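Local coordinates for protein (R)-specific enoyl-CoA hydratase (Pseudomonas aeruginosa, PDB 5CPG) that probably hydrates trans-2-enoyl-CoA to (R)-3-hydroxyacyl-CoA, as an (R)-specific enoyl-CoA hydratase of the MaoC family with a hotdog fold, at residues S1-V13 against M136-E148. Sequence-based numbering, arbitrary orientation.
Sequences SQVQNIPYAELEV and MAPEEKLSVELAE
Asn5 ties its segment to the 138-142 turn through both ends of its side-chain amide. Its ND2 donates to Glu140 O at 3.1 Å, with the acceptor close to the amide plane. Its OD1 takes Leu142 N at 2.7 Å, but this bond is bent (132° at the hydrogen) and the donor stands above the carbonyl plane. CG sits between the backbone N and carbonyl carbon (chi1 65°), which turns the amide back over the turn and against Leu142 CB and the Pro138 ring. The backbone N of Asn5 also donates to Leu142 O. Lys141 NZ donates to Asn5 O at 2.7 Å, nearly in line with the C=O bond. The lysine chain bends at chi2, passes across the Pro7 ring, and reaches a salt bridge from NZ to Glu10 OE1 (3.2 Å), met on the syn side. One ammonium group thus joins two parts of the N-terminal segment.

Val3 and Val144 form an antiparallel hydrogen-bonded pair. Val3 N donates to Val144 O and Val144 N to Val3 O, both at 2.9 Å. Val3 CG2 packs on Leu146 CG at 3.9 Å. On the face with Gln4, Ser143 OG donates to Gln2 OE1 at 2.7 Å. A water bridges Ser1 O and Leu146 N.

At the start of the turn, Tyr8 N donates to Pro138 O, and Leu11 CD1 meets Ala137 CB at 3.7 Å. Pro7 O accepts from Glu10 N and Leu11 N, which holds this bend together. A second water links Ala9 N to Glu139 O.

The two-strand sheet is separate from the five-stranded hotdog sheet. Residues 137-148 follow directly on strand 127-136. Tyr8, Leu11 and Ala137 rest on Val114 of strand 113-121, while Val144 and Leu146 pack on Pro40 and Arg38 of the second subunit.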
loop_
_atom_site.group_PDB
_atom_site.type_symbol
_atom_site.label_atom_id
_atom_site.label_comp_id
_atom_site.label_asym_id
_atom_site.label_seq_id
_atom_site.Cartn_x
_atom_site.Cartn_y
_atom_site.Cartn_z
ATOM N N SER A 1 -2.671 20.693 -16.025
ATOM C CA SER A 1 -2.340 21.629 -14.959
ATOM C C SER A 1 -1.080 21.198 -14.221
ATOM O O SER A 1 -0.559 20.094 -14.423
ATOM C CB SER A 1 -3.498 21.750 -13.962
ATOM O OG SER A 1 -4.739 21.906 -14.633
ATOM N N GLN A 2 -0.596 22.079 -13.360
ATOM C CA GLN A 2 0.494 21.740 -12.463
ATOM C C GLN A 2 -0.010 21.639 -11.034
ATOM O O GLN A 2 -0.986 22.299 -10.659
ATOM C CB GLN A 2 1.596 22.771 -12.557
ATOM C CG GLN A 2 2.555 22.510 -13.659
ATOM C CD GLN A 2 3.801 23.291 -13.439
ATOM O OE1 GLN A 2 3.795 24.242 -12.655
ATOM N NE2 GLN A 2 4.894 22.895 -14.098
ATOM N N VAL A 3 0.660 20.805 -10.244
ATOM C CA VAL A 3 0.322 20.637 -8.838
ATOM C C VAL A 3 1.290 21.435 -7.973
ATOM O O VAL A 3 2.500 21.287 -8.119
ATOM C CB VAL A 3 0.358 19.140 -8.446
ATOM C CG1 VAL A 3 0.081 18.970 -6.956
ATOM C CG2 VAL A 3 -0.674 18.393 -9.267
ATOM N N GLN A 4 0.759 22.292 -7.097
ATOM C CA GLN A 4 1.605 23.076 -6.186
ATOM C C GLN A 4 1.601 22.437 -4.815
ATOM O O GLN A 4 0.549 21.957 -4.356
ATOM C CB GLN A 4 1.130 24.528 -6.066
ATOM C CG GLN A 4 1.293 25.334 -7.348
ATOM C CD GLN A 4 1.069 26.831 -7.148
ATOM O OE1 GLN A 4 0.834 27.299 -6.028
ATOM N NE2 GLN A 4 1.153 27.589 -8.239
ATOM N N ASN A 5 2.763 22.402 -4.165
ATOM C CA ASN A 5 2.796 21.865 -2.809
ATOM C C ASN A 5 2.441 22.920 -1.779
ATOM O O ASN A 5 2.177 24.083 -2.101
ATOM C CB ASN A 5 4.152 21.246 -2.489
ATOM C CG ASN A 5 5.292 22.246 -2.460
ATOM O OD1 ASN A 5 5.109 23.448 -2.667
ATOM N ND2 ASN A 5 6.486 21.745 -2.192
ATOM N N ILE A 6 2.359 22.463 -0.546
ATOM C CA ILE A 6 2.213 23.311 0.631
ATOM C C ILE A 6 3.425 23.048 1.537
ATOM O O ILE A 6 3.468 22.039 2.268
ATOM C CB ILE A 6 0.910 23.024 1.381
ATOM C CG1 ILE A 6 -0.298 22.968 0.434
ATOM C CG2 ILE A 6 0.688 24.027 2.538
ATOM C CD1 ILE A 6 -0.578 24.251 -0.294
ATOM N N PRO A 7 4.424 23.943 1.489
ATOM C CA PRO A 7 5.655 23.769 2.265
ATOM C C PRO A 7 5.404 23.848 3.755
ATOM O O PRO A 7 4.353 24.322 4.177
ATOM C CB PRO A 7 6.541 24.944 1.811
ATOM C CG PRO A 7 5.902 25.451 0.553
ATOM C CD PRO A 7 4.447 25.192 0.705
ATOM N N TYR A 8 6.378 23.376 4.534
ATOM C CA TYR A 8 6.272 23.312 5.984
ATOM C C TYR A 8 5.802 24.630 6.635
ATOM O O TYR A 8 4.927 24.610 7.484
ATOM C CB TYR A 8 7.626 22.896 6.558
ATOM C CG TYR A 8 7.662 22.693 8.055
ATOM C CD1 TYR A 8 7.235 21.503 8.640
ATOM C CD2 TYR A 8 8.161 23.682 8.887
ATOM C CE1 TYR A 8 7.307 21.305 10.023
ATOM C CE2 TYR A 8 8.224 23.501 10.256
ATOM C CZ TYR A 8 7.799 22.327 10.818
ATOM O OH TYR A 8 7.880 22.160 12.176
ATOM N N ALA A 9 6.343 25.750 6.187
ATOM C CA ALA A 9 5.989 27.038 6.788
ATOM C C ALA A 9 4.518 27.393 6.580
ATOM O O ALA A 9 3.909 28.036 7.430
ATOM C CB ALA A 9 6.865 28.125 6.230
ATOM N N GLU A 10 3.941 26.958 5.459
ATOM C CA GLU A 10 2.544 27.260 5.179
ATOM C C GLU A 10 1.582 26.269 5.818
ATOM O O GLU A 10 0.416 26.572 6.025
ATOM C CB GLU A 10 2.312 27.312 3.663
ATOM C CG GLU A 10 3.286 28.227 2.952
ATOM C CD GLU A 10 3.085 28.279 1.447
ATOM O OE1 GLU A 10 1.989 27.907 0.959
ATOM O OE2 GLU A 10 4.045 28.697 0.754
ATOM N N LEU A 11 2.031 25.059 6.116
ATOM C CA LEU A 11 1.154 24.107 6.788
ATOM C C LEU A 11 0.710 24.621 8.150
ATOM O O LEU A 11 1.503 25.243 8.836
ATOM C CB LEU A 11 1.881 22.771 6.983
ATOM C CG LEU A 11 2.114 22.008 5.694
ATOM C CD1 LEU A 11 3.025 20.818 6.004
ATOM C CD2 LEU A 11 0.784 21.536 5.198
ATOM N N GLU A 12 -0.527 24.330 8.545
ATOM C CA GLU A 12 -1.013 24.644 9.887
ATOM C C GLU A 12 -1.670 23.457 10.501
ATOM O O GLU A 12 -2.346 22.700 9.802
ATOM C CB GLU A 12 -2.037 25.791 9.852
ATOM C CG GLU A 12 -1.461 27.065 9.360
ATOM C CD GLU A 12 -2.496 28.189 9.335
ATOM O OE1 GLU A 12 -3.399 28.199 10.211
ATOM O OE2 GLU A 12 -2.389 29.043 8.426
ATOM N N VAL A 13 -1.526 23.311 11.810
ATOM C CA VAL A 13 -2.235 22.277 12.521
ATOM C C VAL A 13 -3.730 22.457 12.268
ATOM O O VAL A 13 -4.225 23.585 12.342
ATOM C CB VAL A 13 -1.942 22.335 14.028
ATOM C CG1 VAL A 13 -2.840 21.385 14.768
ATOM C CG2 VAL A 13 -0.476 22.051 14.280
ATOM N N MET A 136 8.324 14.183 6.251
ATOM C CA MET A 136 9.076 15.434 6.211
ATOM C C MET A 136 8.470 16.291 5.123
ATOM O O MET A 136 8.465 15.924 3.942
ATOM C CB MET A 136 10.570 15.167 5.955
ATOM C CG MET A 136 11.398 16.452 5.970
ATOM S SD MET A 136 13.147 16.056 5.894
ATOM C CE MET A 136 13.190 14.790 7.134
ATOM N N ALA A 137 7.917 17.435 5.516
ATOM C CA ALA A 137 7.233 18.262 4.540
ATOM C C ALA A 137 8.269 19.022 3.732
ATOM O O ALA A 137 9.417 19.163 4.174
ATOM C CB ALA A 137 6.257 19.246 5.259
ATOM N N PRO A 138 7.877 19.521 2.557
ATOM C CA PRO A 138 8.814 20.214 1.671
ATOM C C PRO A 138 9.272 21.515 2.312
ATOM O O PRO A 138 8.457 22.167 2.952
ATOM C CB PRO A 138 7.983 20.501 0.411
ATOM C CG PRO A 138 6.810 19.599 0.490
ATOM C CD PRO A 138 6.538 19.390 1.952
ATOM N N GLU A 139 10.545 21.853 2.166
ATOM C CA GLU A 139 11.068 23.125 2.663
ATOM C C GLU A 139 10.641 24.283 1.764
ATOM O O GLU A 139 10.281 25.344 2.256
ATOM C CB GLU A 139 12.591 23.071 2.770
ATOM C CG GLU A 139 13.247 24.384 3.209
ATOM C CD GLU A 139 13.012 24.728 4.680
ATOM O OE1 GLU A 139 13.722 24.174 5.551
ATOM O OE2 GLU A 139 12.130 25.567 4.963
ATOM N N GLU A 140 10.656 24.077 0.452
ATOM C CA GLU A 140 10.410 25.181 -0.488
ATOM C C GLU A 140 9.158 24.973 -1.329
ATOM O O GLU A 140 8.682 23.837 -1.518
ATOM C CB GLU A 140 11.609 25.370 -1.407
ATOM C CG GLU A 140 11.763 24.264 -2.446
ATOM C CD GLU A 140 12.384 22.980 -1.888
ATOM O OE1 GLU A 140 12.639 22.904 -0.663
ATOM O OE2 GLU A 140 12.608 22.039 -2.685
ATOM N N LYS A 141 8.606 26.077 -1.816
ATOM C CA LYS A 141 7.398 26.031 -2.622
ATOM C C LYS A 141 7.745 25.401 -3.958
ATOM O O LYS A 141 8.836 25.620 -4.497
ATOM C CB LYS A 141 6.815 27.425 -2.821
ATOM C CG LYS A 141 5.431 27.462 -3.459
ATOM C CD LYS A 141 4.356 26.909 -2.536
ATOM C CE LYS A 141 2.960 27.162 -3.080
ATOM N NZ LYS A 141 1.929 26.780 -2.059
ATOM N N LEU A 142 6.811 24.612 -4.483
ATOM C CA LEU A 142 7.075 23.780 -5.642
ATOM C C LEU A 142 5.855 23.658 -6.518
ATOM O O LEU A 142 4.726 23.597 -6.024
ATOM C CB LEU A 142 7.519 22.398 -5.209
ATOM C CG LEU A 142 8.999 22.113 -5.149
ATOM C CD1 LEU A 142 9.199 20.844 -4.347
ATOM C CD2 LEU A 142 9.487 21.947 -6.565
ATOM N N SER A 143 6.093 23.643 -7.823
ATOM C CA SER A 143 5.038 23.413 -8.804
ATOM C C SER A 143 5.557 22.331 -9.764
ATOM O O SER A 143 6.644 22.444 -10.332
ATOM C CB SER A 143 4.676 24.707 -9.534
ATOM O OG SER A 143 3.354 24.672 -10.042
ATOM N N VAL A 144 4.804 21.251 -9.901
ATOM C CA VAL A 144 5.322 20.093 -10.600
ATOM C C VAL A 144 4.252 19.554 -11.550
ATOM O O VAL A 144 3.084 19.495 -11.196
ATOM C CB VAL A 144 5.747 18.991 -9.598
ATOM C CG1 VAL A 144 6.180 17.720 -10.323
ATOM C CG2 VAL A 144 6.857 19.508 -8.680
ATOM N N GLU A 145 4.649 19.210 -12.771
ATOM C CA GLU A 145 3.732 18.553 -13.686
ATOM C C GLU A 145 3.773 17.067 -13.343
ATOM O O GLU A 145 4.845 16.458 -13.402
ATOM C CB GLU A 145 4.141 18.790 -15.150
ATOM C CG GLU A 145 3.189 18.200 -16.184
ATOM C CD GLU A 145 1.903 19.005 -16.299
ATOM O OE1 GLU A 145 1.938 20.207 -15.966
ATOM O OE2 GLU A 145 0.861 18.444 -16.711
ATOM N N LEU A 146 2.640 16.498 -12.954
ATOM C CA LEU A 146 2.584 15.053 -12.753
ATOM C C LEU A 146 2.747 14.314 -14.082
ATOM O O LEU A 146 2.323 14.801 -15.125
ATOM C CB LEU A 146 1.269 14.647 -12.067
ATOM C CG LEU A 146 0.950 15.141 -10.637
ATOM C CD1 LEU A 146 -0.329 14.501 -10.088
ATOM C CD2 LEU A 146 2.101 14.964 -9.638
ATOM N N ALA A 147 3.358 13.131 -14.052
ATOM C CA ALA A 147 3.620 12.397 -15.289
ATOM C C ALA A 147 2.350 11.724 -15.821
ATOM O O ALA A 147 1.613 11.099 -15.065
ATOM C CB ALA A 147 4.709 11.352 -15.073
ATOM N N GLU A 148 2.098 11.843 -17.116
ATOM C CA GLU A 148 0.979 11.119 -17.706
ATOM C C GLU A 148 1.399 9.677 -18.006
ATOM O O GLU A 148 2.460 9.435 -18.574
ATOM C CB GLU A 148 0.491 11.813 -18.976
ATOM C CG GLU A 148 -0.822 11.250 -19.462
ATOM C CD GLU A 148 -1.342 11.928 -20.713
ATOM O OE1 GLU A 148 -0.685 12.899 -21.169
ATOM O OE2 GLU A 148 -2.401 11.469 -21.226
HETATM O O HOH W 1 0.102 17.904 -13.283
HETATM O O HOH W 2 8.911 25.676 4.531
#